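Local coordinates for EH1AB1 (Metagenome, PDB 6I8F), which hydrolyses esters, as a metagenomic enzyme from Lake Arreo with an alpha/beta hydrolase fold, at residues 201-206 with 263-268; 211-216 with 272-277. One frame throughout, in Å; residues are numbered along the deposited sequence.

Interaction 1 (201-206 with 263-268)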
loop_
_atom_site.group_PDB
_atom_site.type_symbol
_atom_site.label_atom_id
_atom_site.label_comp_id
_atom_site.label_asym_id
_atom_site.label_seq_id
_atom_site.Cartn_x
_atom_site.Cartn_y
_atom_site.Cartn_z
ATOM N N LEU A 201 7.365 -4.994 -6.643
ATOM C CA LEU A 201 7.655 -4.503 -7.983
ATOM C C LEU A 201 7.697 -2.969 -7.971
ATOM O O LEU A 201 6.672 -2.299 -7.899
ATOM C CB LEU A 201 6.599 -5.036 -8.955
ATOM C CG LEU A 201 6.245 -6.520 -8.839
ATOM C CD1 LEU A 201 5.200 -6.880 -9.888
ATOM C CD2 LEU A 201 7.467 -7.414 -8.981
ATOM N N ILE A 202 8.915 -2.427 -8.027
ATOM C CA ILE A 202 9.153 -0.982 -8.014
ATOM C C ILE A 202 9.323 -0.512 -9.470
ATOM O O ILE A 202 10.287 -0.878 -10.133
ATOM C CB ILE A 202 10.385 -0.628 -7.161
ATOM C CG1 ILE A 202 10.322 -1.221 -5.747
ATOM C CG2 ILE A 202 10.603 0.880 -7.159
ATOM C CD1 ILE A 202 9.058 -0.897 -4.965
ATOM N N TYR A 203 8.374 0.311 -9.923
ATOM C CA TYR A 203 8.241 0.785 -11.310
ATOM C C TYR A 203 8.824 -0.241 -12.277
ATOM O O TYR A 203 9.786 0.041 -12.980
ATOM C CB TYR A 203 8.784 2.206 -11.513
ATOM C CG TYR A 203 10.035 2.608 -10.777
ATOM C CD1 TYR A 203 11.272 2.067 -11.080
ATOM C CD2 TYR A 203 9.981 3.583 -9.800
ATOM C CE1 TYR A 203 12.420 2.471 -10.415
ATOM C CE2 TYR A 203 11.118 4.012 -9.137
ATOM C CZ TYR A 203 12.342 3.458 -9.449
ATOM O OH TYR A 203 13.444 3.894 -8.783
ATOM N N PRO A 204 8.240 -1.457 -12.353
ATOM C CA PRO A 204 8.733 -2.488 -13.261
ATOM C C PRO A 204 8.427 -2.156 -14.728
ATOM O O PRO A 204 7.442 -1.475 -15.003
ATOM C CB PRO A 204 7.940 -3.734 -12.830
ATOM C CG PRO A 204 6.633 -3.172 -12.294
ATOM C CD PRO A 204 7.031 -1.873 -11.624
ATOM N N ALA A 205 9.295 -2.623 -15.631
ATOM C CA ALA A 205 8.967 -2.832 -17.037
ATOM C C ALA A 205 8.178 -4.138 -17.132
ATOM O O ALA A 205 8.611 -5.134 -16.584
ATOM C CB ALA A 205 10.229 -2.922 -17.860
ATOM N N THR A 206 7.017 -4.129 -17.788
ATOM C CA THR A 206 6.177 -5.335 -17.826
ATOM C C THR A 206 5.741 -5.705 -19.248
ATOM O O THR A 206 5.158 -6.773 -19.442
ATOM C CB THR A 206 4.939 -5.187 -16.936
ATOM O OG1 THR A 206 4.101 -4.163 -17.481
ATOM C CG2 THR A 206 5.300 -4.897 -15.494
ATOM N N PHE A 263 3.275 -5.832 -3.982
ATOM C CA PHE A 263 3.313 -4.401 -3.858
ATOM C C PHE A 263 3.818 -3.866 -5.200
ATOM O O PHE A 263 4.904 -4.253 -5.628
ATOM C CB PHE A 263 4.224 -4.002 -2.696
ATOM C CG PHE A 263 4.477 -2.524 -2.558
ATOM C CD1 PHE A 263 3.609 -1.718 -1.845
ATOM C CD2 PHE A 263 5.588 -1.936 -3.124
ATOM C CE1 PHE A 263 3.845 -0.361 -1.703
ATOM C CE2 PHE A 263 5.814 -0.575 -3.004
ATOM C CZ PHE A 263 4.952 0.206 -2.276
ATOM N N VAL A 264 3.034 -3.007 -5.858
ATOM C CA VAL A 264 3.394 -2.450 -7.171
ATOM C C VAL A 264 3.406 -0.922 -7.047
ATOM O O VAL A 264 2.404 -0.310 -6.663
ATOM C CB VAL A 264 2.427 -2.924 -8.276
ATOM C CG1 VAL A 264 2.865 -2.423 -9.639
ATOM C CG2 VAL A 264 2.262 -4.438 -8.298
ATOM N N LEU A 265 4.560 -0.319 -7.337
ATOM C CA LEU A 265 4.741 1.103 -7.219
ATOM C C LEU A 265 5.016 1.681 -8.611
ATOM O O LEU A 265 5.833 1.120 -9.354
ATOM C CB LEU A 265 5.898 1.385 -6.255
ATOM C CG LEU A 265 6.196 2.863 -5.990
ATOM C CD1 LEU A 265 6.749 3.059 -4.591
ATOM C CD2 LEU A 265 7.171 3.422 -7.014
ATOM N N THR A 266 4.326 2.782 -8.945
ATOM C CA THR A 266 4.647 3.563 -10.130
ATOM C C THR A 266 5.048 4.990 -9.744
ATOM O O THR A 266 4.605 5.552 -8.733
ATOM C CB THR A 266 3.501 3.575 -11.151
ATOM O OG1 THR A 266 2.342 4.113 -10.515
ATOM C CG2 THR A 266 3.218 2.203 -11.726
ATOM N N ALA A 267 5.915 5.563 -10.579
ATOM C CA ALA A 267 6.266 6.974 -10.540
ATOM C C ALA A 267 5.382 7.715 -11.552
ATOM O O ALA A 267 5.134 7.205 -12.637
ATOM C CB ALA A 267 7.739 7.146 -10.838
ATOM N N GLY A 268 4.915 8.912 -11.172
ATOM C CA GLY A 268 3.965 9.711 -11.961
ATOM C C GLY A 268 4.513 10.146 -13.316
ATOM O O GLY A 268 3.801 10.094 -14.308
#
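Leu-201 and Ile-202 run parallel to Val-264 and Leu-265, joined by alternating backbone bonds: Leu-201 N to Phe-263 O (2.8 Å), Leu-265 N to Leu-201 O and, just past the strand end, Tyr-203 N to Leu-265 O. The last, 2.7 Å from N to O, is the most bent, 135° at the hydrogen, because the chain is already leaving the sheet at Tyr-203. On one face Leu-201 CD1 meets Val-264 CG2 at 4.1 Å, above which helix 273-285 packs. On the other, Ile-202 turns CD1 to the edge of the Phe-263 ring, reaching CE2 at 3.8 Å and lying near the ring plane. The same methyl also rests on CB of Leu-265. Tyr-203 carries its ring between backbone N and carbonyl carbon (chi1 38°), alongside Leu-265, with CD2 of the ring 4.0 Å from CD2 of the leucine. Ile-202 CG2 lies 3.7 Å above the centre of this ring, while the phenol oxygen is held outside the pair by Phe-303 N. All the touching residues are buried. Parallel neighbours of this kind make up most of the central sheet of the alpha/beta hydrolase fold, and Tyr-203 at the strand end meets His-300 and Asp-270 of the probable catalytic triad.

Interaction 2 (211-216 with 272-277); sequences ESASRV and LRDEGR
Ser-214 and Asp-274 exchange two hydrogen bonds where the first turns of two helices meet. Ser-214 N reaches Asp-274 OD2 (3.0 Å) from well above the carboxylate plane, and Asp-274 N gives its hydrogen to Ser-214 OG (3.2 Å), an oxygen also hydrogen-bonded to Pro-271 O. This is the tight part, with Ser-212 CB closing on Asp-274 CB at 3.8 Å. Arg-215 makes the second grip: its chain, extended from CG, lays the guanidinium side-on against Glu-275, NE to OE1 at 2.7 Å and NH2 to OE2 at 3.1 Å, the two planes only 8° apart. Leu-272 CD2 covers one guanidinium face. An alanine in place of Arg-215 would probably leave Glu-275 without its charged mate and Leu-272 CD2 without the flat group it covers. Two bound waters fill in between these grips, one linking Ser-212 OG, Glu-275 N and Glu-275 OE1, the other Ser-212 N and Glu-275 OE1. The more open side is looser: exposed Ala-213 merely lays CB against Asp-274 OD2, and Arg-273 NE and NH2 each reach OD1 of neighbouring Asp-274 at 3.4 Å, a weak salt bridge. Held by Arg-215, waters and the backbone N of Thr-206 and Asp-207, the buried Glu-275 carboxylate probably has its charge well compensated.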
loop_
_atom_site.group_PDB
_atom_site.type_symbol
_atom_site.label_atom_id
_atom_site.label_comp_id
_atom_site.label_asym_id
_atom_site.label_seq_id
_atom_site.Cartn_x
_atom_site.Cartn_y
_atom_site.Cartn_z
ATOM N N GLU A 211 3.635 0.017 -27.049
ATOM C CA GLU A 211 3.891 1.317 -26.442
ATOM C C GLU A 211 2.597 1.839 -25.810
ATOM O O GLU A 211 1.654 2.193 -26.511
ATOM C CB GLU A 211 4.425 2.322 -27.465
ATOM C CG GLU A 211 5.886 2.108 -27.820
ATOM C CD GLU A 211 6.649 3.362 -28.213
ATOM O OE1 GLU A 211 7.717 3.222 -28.840
ATOM O OE2 GLU A 211 6.187 4.471 -27.875
ATOM N N SER A 212 2.574 1.876 -24.476
ATOM C CA SER A 212 1.507 2.505 -23.711
ATOM C C SER A 212 1.462 4.012 -24.000
ATOM O O SER A 212 2.440 4.594 -24.481
ATOM C CB SER A 212 1.733 2.273 -22.243
ATOM O OG SER A 212 2.849 3.035 -21.803
ATOM N N ALA A 213 0.352 4.655 -23.628
ATOM C CA ALA A 213 0.237 6.110 -23.706
ATOM C C ALA A 213 1.420 6.783 -22.989
ATOM O O ALA A 213 2.022 7.713 -23.539
ATOM C CB ALA A 213 -1.085 6.570 -23.138
ATOM N N SER A 214 1.769 6.308 -21.778
ATOM C CA SER A 214 2.835 6.936 -20.987
ATOM C C SER A 214 4.196 6.777 -21.683
ATOM O O SER A 214 4.988 7.723 -21.678
ATOM C CB SER A 214 2.861 6.465 -19.530
ATOM O OG SER A 214 3.132 5.077 -19.404
ATOM N N ARG A 215 4.471 5.611 -22.283
ATOM C CA ARG A 215 5.709 5.429 -23.070
ATOM C C ARG A 215 5.766 6.436 -24.237
ATOM O O ARG A 215 6.823 6.999 -24.510
ATOM C CB ARG A 215 5.848 3.997 -23.600
ATOM C CG ARG A 215 6.785 3.119 -22.783
ATOM C CD ARG A 215 6.733 1.671 -23.222
ATOM N NE ARG A 215 7.323 0.741 -22.269
ATOM C CZ ARG A 215 8.412 0.005 -22.490
ATOM N NH1 ARG A 215 9.229 0.290 -23.489
ATOM N NH2 ARG A 215 8.680 -1.021 -21.708
ATOM N N VAL A 216 4.640 6.651 -24.925
ATOM C CA VAL A 216 4.591 7.569 -26.073
ATOM C C VAL A 216 4.822 9.008 -25.586
ATOM O O VAL A 216 5.509 9.769 -26.254
ATOM C CB VAL A 216 3.276 7.462 -26.874
ATOM C CG1 VAL A 216 3.210 8.508 -27.980
ATOM C CG2 VAL A 216 3.059 6.071 -27.456
ATOM N N LEU A 272 7.029 4.047 -17.952
ATOM C CA LEU A 272 6.640 2.688 -17.529
ATOM C C LEU A 272 5.437 2.715 -16.570
ATOM O O LEU A 272 4.970 1.655 -16.163
ATOM C CB LEU A 272 7.824 1.992 -16.846
ATOM C CG LEU A 272 9.069 1.726 -17.693
ATOM C CD1 LEU A 272 10.027 0.825 -16.934
ATOM C CD2 LEU A 272 8.726 1.102 -19.031
ATOM N N ARG A 273 4.943 3.911 -16.224
ATOM C CA ARG A 273 3.843 4.080 -15.276
ATOM C C ARG A 273 2.637 3.216 -15.677
ATOM O O ARG A 273 2.133 2.451 -14.840
ATOM C CB ARG A 273 3.453 5.561 -15.175
ATOM C CG ARG A 273 2.426 5.874 -14.096
ATOM C CD ARG A 273 1.890 7.291 -14.243
ATOM N NE ARG A 273 1.271 7.483 -15.552
ATOM C CZ ARG A 273 0.793 8.633 -16.012
ATOM N NH1 ARG A 273 0.933 9.746 -15.315
ATOM N NH2 ARG A 273 0.146 8.655 -17.164
ATOM N N ASP A 274 2.171 3.335 -16.933
ATOM C CA ASP A 274 0.903 2.709 -17.349
ATOM C C ASP A 274 1.004 1.178 -17.267
ATOM O O ASP A 274 0.091 0.517 -16.803
ATOM C CB ASP A 274 0.462 3.163 -18.748
ATOM C CG ASP A 274 0.022 4.621 -18.833
ATOM O OD1 ASP A 274 -0.025 5.295 -17.775
ATOM O OD2 ASP A 274 -0.280 5.074 -19.963
ATOM N N GLU A 275 2.115 0.606 -17.723
ATOM C CA GLU A 275 2.237 -0.844 -17.775
ATOM C C GLU A 275 2.478 -1.402 -16.357
ATOM O O GLU A 275 2.154 -2.563 -16.080
ATOM C CB GLU A 275 3.297 -1.234 -18.805
ATOM C CG GLU A 275 4.733 -1.048 -18.356
ATOM C CD GLU A 275 5.713 -1.004 -19.523
ATOM O OE1 GLU A 275 5.499 -0.176 -20.427
ATOM O OE2 GLU A 275 6.673 -1.799 -19.532
ATOM N N GLY A 276 3.038 -0.581 -15.457
ATOM C CA GLY A 276 3.137 -0.962 -14.047
ATOM C C GLY A 276 1.757 -1.085 -13.425
ATOM O O GLY A 276 1.408 -2.103 -12.801
ATOM N N ARG A 277 0.947 -0.049 -13.637
ATOM C CA ARG A 277 -0.402 -0.021 -13.109
ATOM C C ARG A 277 -1.220 -1.164 -13.725
ATOM O O ARG A 277 -1.942 -1.884 -13.014
ATOM C CB ARG A 277 -1.067 1.331 -13.374
ATOM C CG ARG A 277 -2.389 1.484 -12.641
ATOM C CD ARG A 277 -2.991 2.854 -12.847
ATOM N NE ARG A 277 -4.239 2.948 -12.111
ATOM C CZ ARG A 277 -5.139 3.902 -12.274
ATOM N NH1 ARG A 277 -4.899 4.897 -13.119
ATOM N NH2 ARG A 277 -6.284 3.830 -11.613
HETATM O O HOH W 1 3.995 2.014 -19.639
HETATM O O HOH W 2 3.978 -0.475 -22.874
#

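Interactions 1 and 2 lie about 10 Å apart, centre to centre, and interlock along the chain: 201-206, 211-216, 263-268, 272-277. Each strand of interaction 1 is thus followed by a helix of interaction 2, strand 198-202 by helix 213-219 and strand 262-267 by helix 273-285. They also touch directly, since Thr-206 OG1 probably bonds to Glu-275 O at 2.9 Å. The pairing of neighbouring strands inside the sheet is therefore repeated between the helices that follow them. Along the chain, Asp-270 sits between 263-268 and 272-277; Tyr-203 of interaction 1 and Leu-272 of interaction 2 both touch the probable triad, which places both contacts beside it.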